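Local coordinates for SusD superfamily protein (Bacteroides thetaiotaomicron VPI-5482, PDB 3HDX) that probably binds polysaccharide at the bacterial outer membrane, as a SusD-family protein of carbohydrate metabolism, at residues Lys64-Asp67 / Leu68-Lys71; Tyr109-Ala112 / Gln113-Leu117; Glu372-Ala376 / Leu377-Thr381; Trp429-Tyr432 / Asp433-Arg437. All coordinates share one frame; numbering follows the deposited sequence.

Interaction 1 (Lys64-Asp67 / Leu68-Lys71)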
loop_
_atom_site.group_PDB
_atom_site.type_symbol
_atom_site.label_atom_id
_atom_site.label_comp_id
_atom_site.label_asym_id
_atom_site.label_seq_id
_atom_site.Cartn_x
_atom_site.Cartn_y
_atom_site.Cartn_z
ATOM N N LYS A 64 2.464 22.926 9.199
ATOM C CA LYS A 64 3.012 24.075 8.465
ATOM C C LYS A 64 2.023 24.533 7.392
ATOM O O LYS A 64 1.263 23.719 6.857
ATOM C CB LYS A 64 4.432 23.809 7.934
ATOM C CG LYS A 64 5.478 23.858 9.065
ATOM C CD LYS A 64 6.885 23.801 8.527
ATOM C CE LYS A 64 7.915 24.099 9.615
ATOM N NZ LYS A 64 9.363 23.875 9.216
ATOM N N PRO A 65 2.006 25.852 7.089
ATOM C CA PRO A 65 0.991 26.425 6.178
ATOM C C PRO A 65 1.235 26.199 4.678
ATOM O O PRO A 65 1.484 27.165 3.911
ATOM C CB PRO A 65 1.049 27.937 6.546
ATOM C CG PRO A 65 2.507 28.170 6.783
ATOM C CD PRO A 65 2.937 26.904 7.575
ATOM N N TYR A 66 1.201 24.925 4.262
ATOM C CA TYR A 66 1.398 24.535 2.871
ATOM C C TYR A 66 0.135 23.887 2.363
ATOM O O TYR A 66 -0.438 23.015 3.031
ATOM C CB TYR A 66 2.619 23.608 2.688
ATOM C CG TYR A 66 3.908 24.255 3.088
ATOM C CD1 TYR A 66 4.448 25.311 2.328
ATOM C CD2 TYR A 66 4.586 23.854 4.230
ATOM C CE1 TYR A 66 5.631 25.917 2.716
ATOM C CE2 TYR A 66 5.790 24.454 4.613
ATOM C CZ TYR A 66 6.292 25.487 3.866
ATOM O OH TYR A 66 7.470 26.080 4.259
ATOM N N ASP A 67 -0.294 24.308 1.180
ATOM C CA ASP A 67 -1.504 23.792 0.549
ATOM C C ASP A 67 -1.468 22.246 0.363
ATOM O O ASP A 67 -2.469 21.572 0.546
ATOM C CB ASP A 67 -1.722 24.476 -0.804
ATOM C CG ASP A 67 -3.147 24.320 -1.341
ATOM O OD1 ASP A 67 -4.107 24.450 -0.573
ATOM O OD2 ASP A 67 -3.279 24.126 -2.564
ATOM N N LEU A 68 -0.298 21.706 0.021
ATOM C CA LEU A 68 -0.149 20.259 -0.150
ATOM C C LEU A 68 -0.603 19.529 1.096
ATOM O O LEU A 68 -1.307 18.522 0.998
ATOM C CB LEU A 68 1.309 19.868 -0.432
ATOM C CG LEU A 68 1.610 18.351 -0.503
ATOM C CD1 LEU A 68 0.794 17.685 -1.615
ATOM C CD2 LEU A 68 3.141 18.133 -0.735
ATOM N N LEU A 69 -0.130 20.013 2.241
ATOM C CA LEU A 69 -0.447 19.394 3.521
ATOM C C LEU A 69 -1.943 19.452 3.807
ATOM O O LEU A 69 -2.555 18.437 4.250
ATOM C CB LEU A 69 0.340 20.023 4.677
ATOM C CG LEU A 69 1.863 19.862 4.684
ATOM C CD1 LEU A 69 2.506 20.660 5.816
ATOM C CD2 LEU A 69 2.288 18.468 4.712
ATOM N N LYS A 70 -2.555 20.609 3.529
ATOM C CA LYS A 70 -3.985 20.761 3.749
ATOM C C LYS A 70 -4.793 19.781 2.872
ATOM O O LYS A 70 -5.740 19.134 3.341
ATOM C CB LYS A 70 -4.401 22.223 3.494
ATOM C CG LYS A 70 -3.748 23.198 4.462
ATOM C CD LYS A 70 -4.232 24.604 4.268
ATOM C CE LYS A 70 -3.491 25.494 5.240
ATOM N NZ LYS A 70 -2.055 25.202 5.140
ATOM N N LYS A 71 -4.423 19.671 1.603
ATOM C CA LYS A 71 -5.094 18.767 0.650
ATOM C C LYS A 71 -4.958 17.293 1.019
ATOM O O LYS A 71 -5.932 16.525 0.998
ATOM C CB LYS A 71 -4.533 18.980 -0.754
ATOM C CG LYS A 71 -4.944 20.316 -1.390
ATOM C CD LYS A 71 -4.164 20.490 -2.686
ATOM C CE LYS A 71 -4.766 21.509 -3.654
ATOM N NZ LYS A 71 -3.655 21.764 -4.698
#
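Tyr66, Asp67, Lys70 and Lys71 meet in a local contact at the amino end of the short helix 67-73, at the protein surface, where the loop after helix 52-58 ends. Tyr66 stands at the N-cap position. Its carbonyl oxygen starts the helical ladder by accepting the backbone N of Lys70 at 3.2 Å, and Lys71 N closes the next rung on Asp67 O at 2.9 Å. The Lys70 side chain doubles back over the same carbonyl: in the conformer described it bends at the last torsion (chi4 49°), which brings NZ to 3.4 Å from Tyr66 O, a weak and doubtful hydrogen bond.

One residue further on, Asp67 and Lys71 form a salt bridge across one helical turn. The aspartate has CG anti to its own N (chi1 -163°), while the lysine chain runs out extended beyond CG, and the two meet at an oblique angle with Asp67 OD2 and Lys71 NZ 3.2 Å apart; the hydrogen bond within this bridge is weak. An acidic group in the first turn is probably also favoured by the positive end of the helix dipole.

Ahead of the helix, Pro65 centres an inverse gamma turn closed by Tyr66 N on Lys64 O at 2.9 Å. The apolar side is made by Tyr66 and Leu69, which run side by side, with Leu69 CD1 at the edge of the tyrosine ring, near its plane, 4.1 Å from Tyr66 CD2. Beneath them lies helix 52-58: Tyr66 rests on Ser52 and Asp53, Leu68 on Leu54, and the buried Leu69 on Val57.

Interaction 2 (Tyr109-Ala112 / Gln113-Leu117)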
loop_
_atom_site.group_PDB
_atom_site.type_symbol
_atom_site.label_atom_id
_atom_site.label_comp_id
_atom_site.label_asym_id
_atom_site.label_seq_id
_atom_site.Cartn_x
_atom_site.Cartn_y
_atom_site.Cartn_z
ATOM N N TYR A 109 -19.703 -11.912 -6.520
ATOM C CA TYR A 109 -18.339 -11.466 -6.808
ATOM C C TYR A 109 -18.204 -9.938 -6.676
ATOM O O TYR A 109 -17.244 -9.427 -6.091
ATOM C CB TYR A 109 -17.881 -11.864 -8.213
ATOM C CG TYR A 109 -17.517 -13.331 -8.464
ATOM C CD1 TYR A 109 -17.226 -14.219 -7.427
ATOM C CD2 TYR A 109 -17.336 -13.777 -9.766
ATOM C CE1 TYR A 109 -16.852 -15.517 -7.669
ATOM C CE2 TYR A 109 -16.929 -15.096 -10.034
ATOM C CZ TYR A 109 -16.693 -15.950 -8.978
ATOM O OH TYR A 109 -16.276 -17.229 -9.230
ATOM N N ASP A 110 -19.152 -9.217 -7.264
ATOM C CA ASP A 110 -19.078 -7.764 -7.309
ATOM C C ASP A 110 -19.213 -7.171 -5.906
ATOM O O ASP A 110 -18.453 -6.256 -5.535
ATOM C CB ASP A 110 -20.177 -7.149 -8.204
ATOM C CG ASP A 110 -20.070 -7.516 -9.678
ATOM O OD1 ASP A 110 -19.129 -8.234 -10.098
ATOM O OD2 ASP A 110 -20.959 -7.029 -10.424
ATOM N N ILE A 111 -20.167 -7.686 -5.146
ATOM C CA ILE A 111 -20.407 -7.264 -3.762
ATOM C C ILE A 111 -19.145 -7.504 -2.919
ATOM O O ILE A 111 -18.736 -6.642 -2.136
ATOM C CB ILE A 111 -21.616 -8.025 -3.112
ATOM C CG1 ILE A 111 -22.959 -7.641 -3.785
ATOM C CG2 ILE A 111 -21.681 -7.775 -1.622
ATOM C CD1 ILE A 111 -23.409 -6.224 -3.569
ATOM N N ALA A 112 -18.542 -8.681 -3.075
ATOM C CA ALA A 112 -17.348 -9.013 -2.293
ATOM C C ALA A 112 -16.191 -8.028 -2.583
ATOM O O ALA A 112 -15.482 -7.610 -1.662
ATOM C CB ALA A 112 -16.948 -10.467 -2.516
ATOM N N GLN A 113 -16.026 -7.649 -3.852
ATOM C CA GLN A 113 -15.002 -6.684 -4.240
ATOM C C GLN A 113 -15.241 -5.334 -3.613
ATOM O O GLN A 113 -14.303 -4.765 -3.033
ATOM C CB GLN A 113 -14.877 -6.573 -5.743
ATOM C CG GLN A 113 -14.270 -7.809 -6.408
ATOM C CD GLN A 113 -14.444 -7.784 -7.899
ATOM O OE1 GLN A 113 -13.665 -7.155 -8.629
ATOM N NE2 GLN A 113 -15.472 -8.510 -8.374
ATOM N N VAL A 114 -16.472 -4.796 -3.757
ATOM C CA VAL A 114 -16.732 -3.449 -3.211
ATOM C C VAL A 114 -16.645 -3.475 -1.675
ATOM O O VAL A 114 -16.156 -2.526 -1.064
ATOM C CB VAL A 114 -18.031 -2.786 -3.724
ATOM C CG1 VAL A 114 -17.970 -2.696 -5.251
ATOM C CG2 VAL A 114 -19.251 -3.496 -3.236
ATOM N N ARG A 115 -17.099 -4.560 -1.059
ATOM C CA ARG A 115 -17.013 -4.710 0.391
ATOM C C ARG A 115 -15.530 -4.661 0.812
ATOM O O ARG A 115 -15.190 -4.000 1.814
ATOM C CB ARG A 115 -17.643 -6.040 0.846
ATOM C CG ARG A 115 -17.695 -6.226 2.314
ATOM C CD ARG A 115 -18.209 -7.560 2.726
ATOM N NE ARG A 115 -19.584 -7.841 2.407
ATOM C CZ ARG A 115 -20.650 -7.560 3.139
ATOM N NH1 ARG A 115 -20.580 -6.759 4.185
ATOM N NH2 ARG A 115 -21.849 -8.012 2.740
ATOM N N ALA A 116 -14.680 -5.392 0.093
ATOM C CA ALA A 116 -13.245 -5.427 0.399
ATOM C C ALA A 116 -12.581 -4.059 0.159
ATOM O O ALA A 116 -11.711 -3.656 0.940
ATOM C CB ALA A 116 -12.544 -6.546 -0.417
ATOM N N LEU A 117 -12.975 -3.369 -0.914
ATOM C CA LEU A 117 -12.430 -2.052 -1.196
ATOM C C LEU A 117 -12.797 -1.053 -0.098
ATOM O O LEU A 117 -11.978 -0.220 0.306
ATOM C CB LEU A 117 -12.847 -1.564 -2.588
ATOM C CG LEU A 117 -12.221 -2.284 -3.785
ATOM C CD1 LEU A 117 -13.002 -1.986 -5.087
ATOM C CD2 LEU A 117 -10.764 -1.875 -3.976
#
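Tyr109 O is gripped twice by one residue, Gln113, a turn further along the long helix 104-129 of this SusD-family, TPR-related helical fold. The first bond is the ordinary i to i+4 rung, Gln113 N to Tyr109 O at 3.1 Å. The second comes from the side-chain amide, whose NE2 lies 3.0 Å from the same oxygen with an N-H...O angle of 161°. The two donors reach the carbonyl from opposite faces of its plane, NE2 standing well above it, while the oxygen lies close to the plane of the amide. Gln113 manages this by setting CG beside its own backbone N (chi1 -70°), so that the chain runs back along the helix and CG passes 3.4 Å from Tyr109 O.

The other amide atom, OE1, is bonded to the hydroxyl of Tyr22, and NE2 also pairs with that of Tyr181, which in turn reaches Asp110 OD1. Replacing Gln113 by a leucine would probably leave Tyr22 and Tyr181 without their amide partner and take the second donor from the Tyr109 carbonyl in this buried setting.

Regular rungs continue the helix, from Val114 N to Asp110 O and from Ala116 N to Ala112 O. Arg115 reaches helix 152-169, where its NH1 forms a salt bridge with Glu162. Arg115 N bonds Ile111 O at 2.9 Å, and Arg115 CB lies 3.2 Å from that same oxygen.

Interaction 3 (Glu372-Ala376 / Leu377-Thr381)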
loop_
_atom_site.group_PDB
_atom_site.type_symbol
_atom_site.label_atom_id
_atom_site.label_comp_id
_atom_site.label_asym_id
_atom_site.label_seq_id
_atom_site.Cartn_x
_atom_site.Cartn_y
_atom_site.Cartn_z
ATOM N N GLU A 372 8.568 -10.753 10.610
ATOM C CA GLU A 372 8.280 -9.814 11.681
ATOM C C GLU A 372 7.348 -10.453 12.725
ATOM O O GLU A 372 7.635 -10.389 13.929
ATOM C CB GLU A 372 7.655 -8.557 11.064
ATOM C CG GLU A 372 7.034 -7.512 11.984
ATOM C CD GLU A 372 6.343 -6.389 11.209
ATOM O OE1 GLU A 372 6.659 -6.165 10.000
ATOM O OE2 GLU A 372 5.497 -5.721 11.833
ATOM N N ALA A 373 6.256 -11.069 12.251
ATOM C CA ALA A 373 5.264 -11.694 13.126
ATOM C C ALA A 373 5.864 -12.839 13.955
ATOM O O ALA A 373 5.647 -12.929 15.150
ATOM C CB ALA A 373 4.037 -12.173 12.321
ATOM N N LEU A 374 6.687 -13.654 13.310
ATOM C CA LEU A 374 7.313 -14.798 13.978
ATOM C C LEU A 374 8.258 -14.309 15.084
ATOM O O LEU A 374 8.241 -14.837 16.192
ATOM C CB LEU A 374 8.017 -15.719 12.983
ATOM C CG LEU A 374 7.065 -16.564 12.148
ATOM C CD1 LEU A 374 7.767 -17.143 10.930
ATOM C CD2 LEU A 374 6.430 -17.681 13.010
ATOM N N CYS A 375 9.024 -13.245 14.814
ATOM C CA CYS A 375 9.835 -12.638 15.880
ATOM C C CYS A 375 8.987 -12.121 17.021
ATOM O O CYS A 375 9.306 -12.354 18.208
ATOM C CB CYS A 375 10.662 -11.504 15.345
ATOM S SG CYS A 375 12.030 -12.058 14.331
ATOM N N ALA A 376 7.892 -11.439 16.679
ATOM C CA ALA A 376 6.985 -10.914 17.682
ATOM C C ALA A 376 6.428 -12.010 18.610
ATOM O O ALA A 376 6.207 -11.789 19.810
ATOM C CB ALA A 376 5.855 -10.083 17.042
ATOM N N LEU A 377 6.228 -13.187 18.031
ATOM C CA LEU A 377 5.747 -14.373 18.721
ATOM C C LEU A 377 6.857 -15.196 19.386
ATOM O O LEU A 377 6.598 -16.294 19.868
ATOM C CB LEU A 377 4.991 -15.246 17.709
ATOM C CG LEU A 377 3.719 -14.655 17.082
ATOM C CD1 LEU A 377 3.300 -15.432 15.845
ATOM C CD2 LEU A 377 2.638 -14.601 18.132
ATOM N N ASN A 378 8.072 -14.641 19.455
ATOM C CA ASN A 378 9.241 -15.299 20.057
ATOM C C ASN A 378 9.582 -16.624 19.342
ATOM O O ASN A 378 9.960 -17.629 19.970
ATOM C CB ASN A 378 9.057 -15.457 21.578
ATOM C CG ASN A 378 10.394 -15.580 22.329
ATOM O OD1 ASN A 378 11.450 -15.094 21.877
ATOM N ND2 ASN A 378 10.337 -16.206 23.501
ATOM N N ARG A 379 9.455 -16.605 18.008
ATOM C CA ARG A 379 9.780 -17.700 17.105
ATOM C C ARG A 379 10.797 -17.215 16.066
ATOM O O ARG A 379 10.705 -17.455 14.893
ATOM C CB ARG A 379 8.504 -18.275 16.506
ATOM C CG ARG A 379 7.652 -18.963 17.572
ATOM C CD ARG A 379 6.206 -19.182 17.096
ATOM N NE ARG A 379 6.170 -19.962 15.877
ATOM C CZ ARG A 379 5.084 -20.133 15.113
ATOM N NH1 ARG A 379 3.919 -19.566 15.439
ATOM N NH2 ARG A 379 5.163 -20.839 14.001
ATOM N N SER A 380 11.835 -16.549 16.572
ATOM C CA SER A 380 12.889 -15.965 15.730
ATOM C C SER A 380 13.618 -16.933 14.826
ATOM O O SER A 380 13.932 -16.580 13.713
ATOM C CB SER A 380 13.878 -15.193 16.614
ATOM O OG SER A 380 13.163 -14.208 17.305
ATOM N N THR A 381 13.876 -18.174 15.282
ATOM C CA THR A 381 14.549 -19.150 14.451
ATOM C C THR A 381 13.748 -19.410 13.170
ATOM O O THR A 381 14.294 -19.501 12.102
ATOM C CB THR A 381 14.823 -20.464 15.250
ATOM O OG1 THR A 381 15.354 -20.132 16.553
ATOM C CG2 THR A 381 15.778 -21.321 14.493
#
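Arg379 folds back over Leu374 where helix 363-376 ends. Its CB lies 3.5 Å from Leu374 O, the carbonyl that its own backbone N also bonds, and 4.1 Å from Leu374 CD2. With CG beside the backbone N (chi1 -67°) and a bend at chi3, the chain curls round this methyl group: NE comes to 3.7 Å from it, and CZ to 3.5 Å. The guanidinium lies flat over Leu374 CD2, which sits centrally beneath one face. At the tip, NH2 is also 3.5 Å from the methyl and forms a salt bridge with Glu382, in the first turn of helix 380-391, which probably helps to set how the flat group is turned.

On the buried side, Cys375 SG comes within 3.8 Å of Ser380 OG, and Leu374 and Cys375 both pack on Ala383.

The main chain brings the two residues together. Arg379 N bonds Leu374 O at 2.8 Å, and Asn378 N reaches Cys375 O at 2.9 Å from above the carbonyl plane. Asn378 has positive phi (60°) as the C-prime residue, and this pair of bonds defines a Schellman motif, turning the chain from one helix into the next.

Interaction 4 (Trp429-Tyr432 / Asp433-Arg437). With EDO (1,2-ethanediol), chain E.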
loop_
_atom_site.group_PDB
_atom_site.type_symbol
_atom_site.label_atom_id
_atom_site.label_comp_id
_atom_site.label_asym_id
_atom_site.label_seq_id
_atom_site.Cartn_x
_atom_site.Cartn_y
_atom_site.Cartn_z
ATOM N N TRP A 429 5.679 2.018 2.112
ATOM C CA TRP A 429 5.782 1.240 3.365
ATOM C C TRP A 429 6.608 1.815 4.496
ATOM O O TRP A 429 6.276 1.582 5.654
ATOM C CB TRP A 429 6.314 -0.180 3.072
ATOM C CG TRP A 429 5.251 -1.053 2.512
ATOM C CD1 TRP A 429 5.133 -1.544 1.255
ATOM C CD2 TRP A 429 4.133 -1.531 3.248
ATOM N NE1 TRP A 429 3.968 -2.290 1.131
ATOM C CE2 TRP A 429 3.322 -2.291 2.339
ATOM C CE3 TRP A 429 3.698 -1.343 4.579
ATOM C CZ2 TRP A 429 2.102 -2.844 2.718
ATOM C CZ3 TRP A 429 2.507 -1.933 4.963
ATOM C CH2 TRP A 429 1.718 -2.662 4.036
ATOM N N ARG A 430 7.657 2.563 4.164
ATOM C CA ARG A 430 8.660 2.957 5.163
ATOM C C ARG A 430 8.100 3.590 6.438
ATOM O O ARG A 430 8.465 3.214 7.533
ATOM C CB ARG A 430 9.724 3.833 4.523
ATOM C CG ARG A 430 10.823 4.307 5.407
ATOM C CD ARG A 430 11.632 3.209 6.096
ATOM N NE ARG A 430 12.710 3.817 6.852
ATOM C CZ ARG A 430 13.445 3.249 7.812
ATOM N NH1 ARG A 430 13.290 1.987 8.174
ATOM N NH2 ARG A 430 14.385 3.972 8.403
ATOM N N TRP A 431 7.244 4.575 6.289
ATOM C CA TRP A 431 6.709 5.284 7.468
ATOM C C TRP A 431 5.905 4.330 8.373
ATOM O O TRP A 431 6.119 4.279 9.576
ATOM C CB TRP A 431 5.846 6.486 7.049
ATOM C CG TRP A 431 5.042 6.995 8.190
ATOM C CD1 TRP A 431 3.710 6.842 8.356
ATOM C CD2 TRP A 431 5.539 7.601 9.397
ATOM N NE1 TRP A 431 3.327 7.340 9.580
ATOM C CE2 TRP A 431 4.434 7.816 10.242
ATOM C CE3 TRP A 431 6.794 7.984 9.830
ATOM C CZ2 TRP A 431 4.552 8.427 11.499
ATOM C CZ3 TRP A 431 6.933 8.580 11.086
ATOM C CH2 TRP A 431 5.814 8.799 11.906
ATOM N N TYR A 432 4.992 3.568 7.785
ATOM C CA TYR A 432 4.178 2.632 8.556
ATOM C C TYR A 432 5.072 1.558 9.219
ATOM O O TYR A 432 4.868 1.193 10.371
ATOM C CB TYR A 432 3.098 2.001 7.685
ATOM C CG TYR A 432 2.278 3.003 6.947
ATOM C CD1 TYR A 432 1.446 3.884 7.635
ATOM C CD2 TYR A 432 2.406 3.151 5.564
ATOM C CE1 TYR A 432 0.733 4.850 6.959
ATOM C CE2 TYR A 432 1.686 4.108 4.868
ATOM C CZ TYR A 432 0.853 4.970 5.574
ATOM O OH TYR A 432 0.101 5.908 4.888
ATOM N N ASP A 433 6.056 1.086 8.465
ATOM C CA ASP A 433 7.046 0.149 8.961
ATOM C C ASP A 433 7.831 0.731 10.129
ATOM O O ASP A 433 8.101 0.032 11.113
ATOM C CB ASP A 433 8.015 -0.258 7.862
ATOM C CG ASP A 433 7.396 -1.202 6.833
ATOM O OD1 ASP A 433 6.234 -1.638 6.962
ATOM O OD2 ASP A 433 8.104 -1.545 5.865
ATOM N N LEU A 434 8.162 2.036 10.076
ATOM C CA LEU A 434 8.908 2.655 11.199
ATOM C C LEU A 434 8.089 2.605 12.476
ATOM O O LEU A 434 8.652 2.366 13.556
ATOM C CB LEU A 434 9.274 4.104 10.858
ATOM C CG LEU A 434 10.558 4.279 10.052
ATOM C CD1 LEU A 434 10.646 5.715 9.544
ATOM C CD2 LEU A 434 11.778 3.948 10.921
ATOM N N VAL A 435 6.776 2.832 12.338
ATOM C CA VAL A 435 5.861 2.784 13.497
ATOM C C VAL A 435 5.765 1.341 14.041
ATOM O O VAL A 435 5.938 1.114 15.234
ATOM C CB VAL A 435 4.466 3.383 13.159
ATOM C CG1 VAL A 435 3.476 3.179 14.324
ATOM C CG2 VAL A 435 4.563 4.892 12.754
ATOM N N ARG A 436 5.516 0.351 13.169
ATOM C CA ARG A 436 5.431 -1.047 13.672
ATOM C C ARG A 436 6.769 -1.463 14.300
ATOM O O ARG A 436 6.798 -2.116 15.332
ATOM C CB ARG A 436 5.057 -2.031 12.567
ATOM C CG ARG A 436 3.684 -1.791 11.966
ATOM C CD ARG A 436 3.105 -3.032 11.292
ATOM N NE ARG A 436 4.107 -3.698 10.480
ATOM C CZ ARG A 436 4.581 -3.218 9.326
ATOM N NH1 ARG A 436 4.051 -2.131 8.736
ATOM N NH2 ARG A 436 5.599 -3.857 8.742
ATOM N N ARG A 437 7.871 -1.107 13.643
ATOM C CA ARG A 437 9.204 -1.368 14.194
ATOM C C ARG A 437 9.381 -0.749 15.573
ATOM O O ARG A 437 9.850 -1.433 16.484
ATOM C CB ARG A 437 10.281 -0.807 13.264
ATOM C CG ARG A 437 11.725 -1.036 13.725
ATOM C CD ARG A 437 12.709 -0.112 13.065
ATOM N NE ARG A 437 14.037 -0.280 13.665
ATOM C CZ ARG A 437 14.384 0.168 14.861
ATOM N NH1 ARG A 437 13.535 0.888 15.597
ATOM N NH2 ARG A 437 15.611 -0.060 15.321
HETATM C C1 EDO E . 15.491 2.118 11.464
HETATM O O1 EDO E . 15.326 1.737 10.084
HETATM C C2 EDO E . 16.480 3.250 11.584
HETATM O O2 EDO E . 15.963 4.374 10.870
#
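The start of helix 430-441 brings together Asp433, Arg436 and Trp429, which lies just ahead of the helix, on one side and Arg430 and Leu434 on another. Asp433 N bonds Trp429 O at 2.9 Å, and the aspartate carboxylate lies nearly parallel to the indole, their planes 17° apart, with Asp433 OD1 3.5 Å from Trp429 CE3. Arg436 grips that same oxygen end-on: NH1 lies 2.9 Å from OD1 on its anti lone pair, while NH2 comes from above the carboxylate plane. Asp433 OD2 pairs with Arg420, and Arg436 NE with Glu372, so the bridge belongs to a buried network of alternating charges. An alanine in place of Asp433 would probably leave Arg420 and Arg436 close together without the carboxylate that lies between their charges.

In this helical SusD-family fold the segment packs on helices 196-209 and 409-423, with Trp209 against Tyr432 and Phe417 against Asp433. CG anti to the backbone N (chi1 166°) lays the Trp431 indole alongside Val435, whose CG2 sits over the six-membered ring in a CH-pi contact, 4.1 Å from the centroid.

Leu434 CD2 lies over one face of the Arg430 guanidinium, 3.6 Å from CZ. The edge of that group holds a 1,2-ethanediol, probably from the crystallisation liquor: Arg430 NH1 reaches O1 at 2.8 Å, and NH2 bonds both hydroxyls. Glu418 also bonds the diol.

In the fold
All four contacts are local, each within or at an end of a helix, yet their chemistry follows their depth. Interaction 1 is at the surface, where a lysine and an aspartate form a salt bridge at a helix start. Interactions 2 and 4 are buried: the former meets its polar groups largely with tyrosine hydroxyls and an amide, beside one salt bridge, the latter through an arginine-carboxylate network among aromatic rings. Interaction 3, partly buried, ends one helix and begins another. Interactions 3 and 4 touch through the salt bridge between Glu372 and Arg436, their centres about 17 Å apart, whereas interactions 2 and 4 lie on opposite sides of the chain's centre and interaction 1 touches no other.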